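Local coordinates for protein probable ss-1,3-N-acetylglucosaminyltransferase (Staphylococcus aureus subsp. aureus N315, PDB 6H21) that is probably a glycosyltransferase of family 2, joining a GT-A domain to a TarS-type linker domain, with manganese and uridine-diphosphate-N-acetylglucosamine bound in the model, at residues Gln283-Phe287 against Glu299-Asn303; Ile322-Lys326 against Ala341-Leu345. All coordinates share one frame; numbering follows the deposited sequence.

How the contacts relate
Both contacts belong to the helical C-terminal part of the chain, and contact 1 closes along the chain before contact 2 opens. Contact 1 is buried and lies within one subunit: it packs the loop after helix 264-281 on helix 294-308 through aromatic rings, an aliphatic lysine chain and a water. Contact 2 is only partly buried, pairs helix 324-332 with helix 335-344, and combines aliphatic packing with a salt bridge next to the neighbouring subunits. The centres of contacts 1 and 2 are about 15 Å apart. They nevertheless meet directly: Lys326 NZ of contact 2 probably hydrogen-bonds to Lys285 O of contact 1, at 2.9 Å.

Contact 1 (Gln283-Phe287 against Glu299-Asn303); sequences QKKNF and EWLNN
The Phe287 ring takes Trp300 CD1 over the centre of one face, 3.6 Å above its plane, and has Lys284 O in plane at its edge. Trp300 in turn carries Lys284 CD over one face, while water 1 lies in plane at its edge and Gln283 O approaches CZ2 near that plane. The two rings form an edge-to-face pair: the five-membered ring of Trp300 points its edge into Phe287, centroids 4.6 Å apart and planes at 54°. Setting CG of Trp300 anti to its backbone N (chi1 -177°) carries the indole away from helix 294-308 toward this interhelical loop of the TarS-type linker domain. Lys284 CD stands 3.9 Å from the centroid of the six-membered ring, only 9° off the normal, a CH-pi contact; its NZ continues to a hydrogen bond with Ser239 OG. At the CZ end of the Phe287 ring, Leu301 CB comes within 3.9 Å of Phe287 CZ, and Leu335 of helix 335-344 touches both residues. Within the loop, a type I turn from Lys284 to Phe287 is closed by Phe287 N bonding Lys284 O at 3.0 Å. That same oxygen accepts from water 1, which accepts from Trp300 NE1, each bond 3.0 Å long. The indole N-H of a buried tryptophan is thus satisfied through a water, while its other loop contacts are apolar or weakly polar, chiefly with Lys284 and Phe287.

Contact 2 (Ile322-Lys326 against Ala341-Leu345); sequences IFNLK and ADKLL
Lys326 and Ala341 bring their CA atoms within 5.1 Å, whereas Ile322 and Leu345, four residues on in opposite chain directions, stand 7.4 Å apart, so the backbones run antiparallel and are closest at Lys326. The segments belong to a helical hairpin: helix 324-332 turns back into helix 335-344, which ends beside the start of its partner. The small Ala341 side chain permits the close approach; its CB lies 3.6 Å from Lys326 CA, and Leu325 CG covers it from the neighbouring position at 3.8 Å. Leu325 CD2 meets Leu344 CD1 at the edge of the seam, where the neighbouring subunits begin. Phe323 leaves its backbone pointing away from the other segment, but its ring swings back until CD1 and CE1 meet Leu345 CD1, and the side chain also touches Leu279 and Arg280 of helix 264-281. With chi1 at -176° and every later torsion also near 180°, the Lys326 chain runs straight out, carrying NZ to Asp342 OD1 in a 2.6 Å salt bridge on the syn lone pair. Lys285 O, in the loop after helix 264-281, is a probable second acceptor for the ammonium group and probably helps fix where the charge sits. Neighbouring subunits border this end of the hairpin: Leu344 packs on Leu344 of both other chains, and Asn324 OD1 bonds Lys343 NZ of the second subunit. Leu345, the last residue of the chain, folds back over the start of helix 324-332, with CD1 3.9 Å from Lys326 CD and its other methyl, CD2, 3.4 Å from Ile322 O.

Contact 1 (Gln283-Phe287 against Glu299-Asn303)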
loop_
_atom_site.group_PDB
_atom_site.type_symbol
_atom_site.label_atom_id
_atom_site.label_comp_id
_atom_site.label_asym_id
_atom_site.label_seq_id
_atom_site.Cartn_x
_atom_site.Cartn_y
_atom_site.Cartn_z
ATOM N N GLN C 283 13.633 16.121 -10.075
ATOM C CA GLN C 283 13.771 16.922 -8.838
ATOM C C GLN C 283 12.883 16.341 -7.723
ATOM O O GLN C 283 11.723 16.056 -7.955
ATOM C CB GLN C 283 13.314 18.363 -9.071
ATOM C CG GLN C 283 14.418 19.407 -9.132
ATOM C CD GLN C 283 13.915 20.709 -8.535
ATOM O OE1 GLN C 283 14.097 20.996 -7.346
ATOM N NE2 GLN C 283 13.218 21.486 -9.346
ATOM N N LYS C 284 13.448 16.237 -6.514
ATOM C CA LYS C 284 12.758 15.823 -5.297
ATOM C C LYS C 284 11.977 14.517 -5.525
ATOM O O LYS C 284 10.866 14.367 -5.055
ATOM C CB LYS C 284 11.824 16.936 -4.826
ATOM C CG LYS C 284 12.519 18.262 -4.589
ATOM C CD LYS C 284 11.665 19.264 -3.850
ATOM C CE LYS C 284 12.457 20.493 -3.460
ATOM N NZ LYS C 284 11.645 21.726 -3.630
ATOM N N LYS C 285 12.580 13.572 -6.254
ATOM C CA LYS C 285 11.863 12.386 -6.700
ATOM C C LYS C 285 11.350 11.587 -5.487
ATOM O O LYS C 285 10.312 10.954 -5.578
ATOM C CB LYS C 285 12.767 11.543 -7.594
ATOM C CG LYS C 285 13.925 10.887 -6.859
ATOM C CD LYS C 285 14.638 9.865 -7.713
ATOM C CE LYS C 285 15.907 9.347 -7.080
ATOM N NZ LYS C 285 16.988 9.233 -8.086
ATOM N N ASN C 286 12.056 11.673 -4.353
ATOM C CA ASN C 286 11.711 10.940 -3.136
ATOM C C ASN C 286 11.159 11.897 -2.079
ATOM O O ASN C 286 11.391 11.711 -0.892
ATOM C CB ASN C 286 12.917 10.171 -2.600
ATOM C CG ASN C 286 13.294 9.001 -3.481
ATOM O OD1 ASN C 286 12.425 8.318 -4.013
ATOM N ND2 ASN C 286 14.585 8.751 -3.626
ATOM N N PHE C 287 10.389 12.898 -2.519
ATOM C CA PHE C 287 9.867 13.906 -1.607
ATOM C C PHE C 287 8.903 13.293 -0.573
ATOM O O PHE C 287 8.815 13.787 0.547
ATOM C CB PHE C 287 9.142 15.005 -2.387
ATOM C CG PHE C 287 7.769 14.630 -2.883
ATOM C CD1 PHE C 287 7.600 13.933 -4.071
ATOM C CD2 PHE C 287 6.643 14.943 -2.134
ATOM C CE1 PHE C 287 6.339 13.565 -4.511
ATOM C CE2 PHE C 287 5.383 14.569 -2.575
ATOM C CZ PHE C 287 5.236 13.880 -3.762
ATOM N N GLU C 299 1.538 20.636 -1.685
ATOM C CA GLU C 299 1.622 21.611 -2.780
ATOM C C GLU C 299 2.484 21.032 -3.914
ATOM O O GLU C 299 2.102 21.122 -5.081
ATOM C CB GLU C 299 2.123 22.967 -2.266
ATOM C CG GLU C 299 1.855 24.137 -3.213
ATOM N N TRP C 300 3.641 20.460 -3.576
ATOM C CA TRP C 300 4.525 19.814 -4.558
ATOM C C TRP C 300 3.758 18.756 -5.380
ATOM O O TRP C 300 3.778 18.765 -6.629
ATOM C CB TRP C 300 5.758 19.205 -3.874
ATOM C CG TRP C 300 6.724 18.606 -4.848
ATOM C CD1 TRP C 300 6.773 17.310 -5.262
ATOM C CD2 TRP C 300 7.760 19.292 -5.572
ATOM N NE1 TRP C 300 7.779 17.135 -6.170
ATOM C CE2 TRP C 300 8.402 18.330 -6.382
ATOM C CE3 TRP C 300 8.198 20.623 -5.625
ATOM C CZ2 TRP C 300 9.467 18.650 -7.224
ATOM C CZ3 TRP C 300 9.246 20.936 -6.468
ATOM C CH2 TRP C 300 9.875 19.958 -7.246
ATOM N N LEU C 301 3.072 17.846 -4.679
ATOM C CA LEU C 301 2.373 16.761 -5.333
ATOM C C LEU C 301 1.201 17.314 -6.142
ATOM O O LEU C 301 0.921 16.792 -7.168
ATOM C CB LEU C 301 1.869 15.749 -4.303
ATOM C CG LEU C 301 1.015 14.609 -4.861
ATOM C CD1 LEU C 301 1.787 13.771 -5.876
ATOM C CD2 LEU C 301 0.522 13.730 -3.718
ATOM N N ASN C 302 0.499 18.324 -5.624
ATOM C CA ASN C 302 -0.568 18.958 -6.393
ATOM C C ASN C 302 -0.064 19.451 -7.771
ATOM O O ASN C 302 -0.733 19.239 -8.770
ATOM C CB ASN C 302 -1.219 20.108 -5.636
ATOM C CG ASN C 302 -2.495 20.550 -6.315
ATOM O OD1 ASN C 302 -3.461 19.782 -6.380
ATOM N ND2 ASN C 302 -2.497 21.758 -6.851
ATOM N N ASN C 303 1.106 20.095 -7.818
ATOM C CA ASN C 303 1.681 20.590 -9.072
ATOM C C ASN C 303 2.085 19.417 -9.969
ATOM O O ASN C 303 1.863 19.464 -11.173
ATOM C CB ASN C 303 2.887 21.498 -8.828
ATOM C CG ASN C 303 2.482 22.866 -8.328
ATOM O OD1 ASN C 303 1.511 23.431 -8.821
ATOM N ND2 ASN C 303 3.200 23.402 -7.354
HETATM O O HOH W 1 8.950 14.587 -7.353
#

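Contact 2 (Ile322-Lys326 against Ala341-Leu345)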
loop_
_atom_site.group_PDB
_atom_site.type_symbol
_atom_site.label_atom_id
_atom_site.label_comp_id
_atom_site.label_asym_id
_atom_site.label_seq_id
_atom_site.Cartn_x
_atom_site.Cartn_y
_atom_site.Cartn_z
ATOM N N ILE C 322 7.907 -1.307 -12.795
ATOM C CA ILE C 322 8.107 -1.103 -11.359
ATOM C C ILE C 322 7.474 0.227 -10.911
ATOM O O ILE C 322 7.191 0.383 -9.738
ATOM C CB ILE C 322 9.587 -1.149 -10.930
ATOM C CG1 ILE C 322 10.448 -0.163 -11.717
ATOM C CG2 ILE C 322 10.136 -2.558 -10.996
ATOM C CD1 ILE C 322 11.822 0.053 -11.119
ATOM N N PHE C 323 7.304 1.203 -11.814
ATOM C CA PHE C 323 6.817 2.516 -11.405
ATOM C C PHE C 323 5.291 2.625 -11.511
ATOM O O PHE C 323 4.755 3.750 -11.340
ATOM C CB PHE C 323 7.485 3.629 -12.221
ATOM C CG PHE C 323 8.947 3.833 -11.915
ATOM C CD1 PHE C 323 9.357 4.210 -10.649
ATOM C CD2 PHE C 323 9.906 3.675 -12.899
ATOM C CE1 PHE C 323 10.701 4.370 -10.356
ATOM C CE2 PHE C 323 11.248 3.847 -12.605
ATOM C CZ PHE C 323 11.642 4.174 -11.328
ATOM N N ASN C 324 4.600 1.519 -11.825
ATOM C CA ASN C 324 3.153 1.571 -12.145
ATOM C C ASN C 324 2.372 2.237 -11.001
ATOM O O ASN C 324 1.530 3.061 -11.250
ATOM C CB ASN C 324 2.543 0.200 -12.499
ATOM C CG ASN C 324 2.317 -0.791 -11.353
ATOM O OD1 ASN C 324 3.171 -1.004 -10.486
ATOM N ND2 ASN C 324 1.188 -1.492 -11.375
ATOM N N LEU C 325 2.619 1.810 -9.762
ATOM C CA LEU C 325 1.898 2.287 -8.565
ATOM C C LEU C 325 2.236 3.751 -8.282
ATOM O O LEU C 325 1.334 4.562 -8.033
ATOM C CB LEU C 325 2.283 1.414 -7.364
ATOM C CG LEU C 325 1.718 1.864 -6.015
ATOM C CD1 LEU C 325 0.204 1.934 -6.047
ATOM C CD2 LEU C 325 2.185 0.937 -4.907
ATOM N N LYS C 326 3.523 4.093 -8.338
ATOM C CA LYS C 326 3.967 5.480 -8.030
ATOM C C LYS C 326 3.297 6.460 -9.001
ATOM O O LYS C 326 2.718 7.461 -8.587
ATOM C CB LYS C 326 5.494 5.593 -8.019
ATOM C CG LYS C 326 6.012 6.964 -7.606
ATOM C CD LYS C 326 7.477 6.992 -7.298
ATOM C CE LYS C 326 7.915 8.348 -6.774
ATOM N NZ LYS C 326 9.278 8.310 -6.203
ATOM N N ALA C 341 4.147 3.751 -2.259
ATOM C CA ALA C 341 4.856 3.349 -3.500
ATOM C C ALA C 341 6.374 3.429 -3.295
ATOM O O ALA C 341 7.115 2.512 -3.701
ATOM C CB ALA C 341 4.425 4.205 -4.658
ATOM N N ASP C 342 6.833 4.483 -2.599
ATOM C CA ASP C 342 8.270 4.695 -2.396
ATOM C C ASP C 342 8.843 3.649 -1.430
ATOM O O ASP C 342 9.975 3.222 -1.625
ATOM C CB ASP C 342 8.578 6.112 -1.912
ATOM C CG ASP C 342 8.734 7.115 -3.038
ATOM O OD1 ASP C 342 8.946 6.687 -4.218
ATOM O OD2 ASP C 342 8.664 8.323 -2.749
ATOM N N LYS C 343 8.074 3.260 -0.401
ATOM C CA LYS C 343 8.489 2.187 0.527
ATOM C C LYS C 343 8.625 0.837 -0.191
ATOM O O LYS C 343 9.423 -0.019 0.263
ATOM C CB LYS C 343 7.512 2.054 1.700
ATOM C CG LYS C 343 7.825 2.982 2.862
ATOM C CD LYS C 343 6.702 3.099 3.853
ATOM C CE LYS C 343 6.816 4.369 4.673
ATOM N NZ LYS C 343 8.125 4.469 5.357
ATOM N N LEU C 344 7.830 0.613 -1.250
ATOM C CA LEU C 344 7.845 -0.664 -1.970
ATOM C C LEU C 344 8.934 -0.710 -3.054
ATOM O O LEU C 344 9.373 -1.788 -3.409
ATOM C CB LEU C 344 6.457 -0.931 -2.545
ATOM C CG LEU C 344 5.385 -1.225 -1.504
ATOM C CD1 LEU C 344 4.018 -1.327 -2.153
ATOM C CD2 LEU C 344 5.698 -2.486 -0.709
ATOM N N LEU C 345 9.394 0.446 -3.543
ATOM C CA LEU C 345 10.470 0.533 -4.543
ATOM C C LEU C 345 11.841 0.288 -3.886
ATOM O O LEU C 345 12.015 0.462 -2.654
ATOM C CB LEU C 345 10.402 1.910 -5.209
ATOM C CG LEU C 345 9.307 2.065 -6.263
ATOM C CD1 LEU C 345 9.099 3.522 -6.635
ATOM C CD2 LEU C 345 9.629 1.244 -7.502
#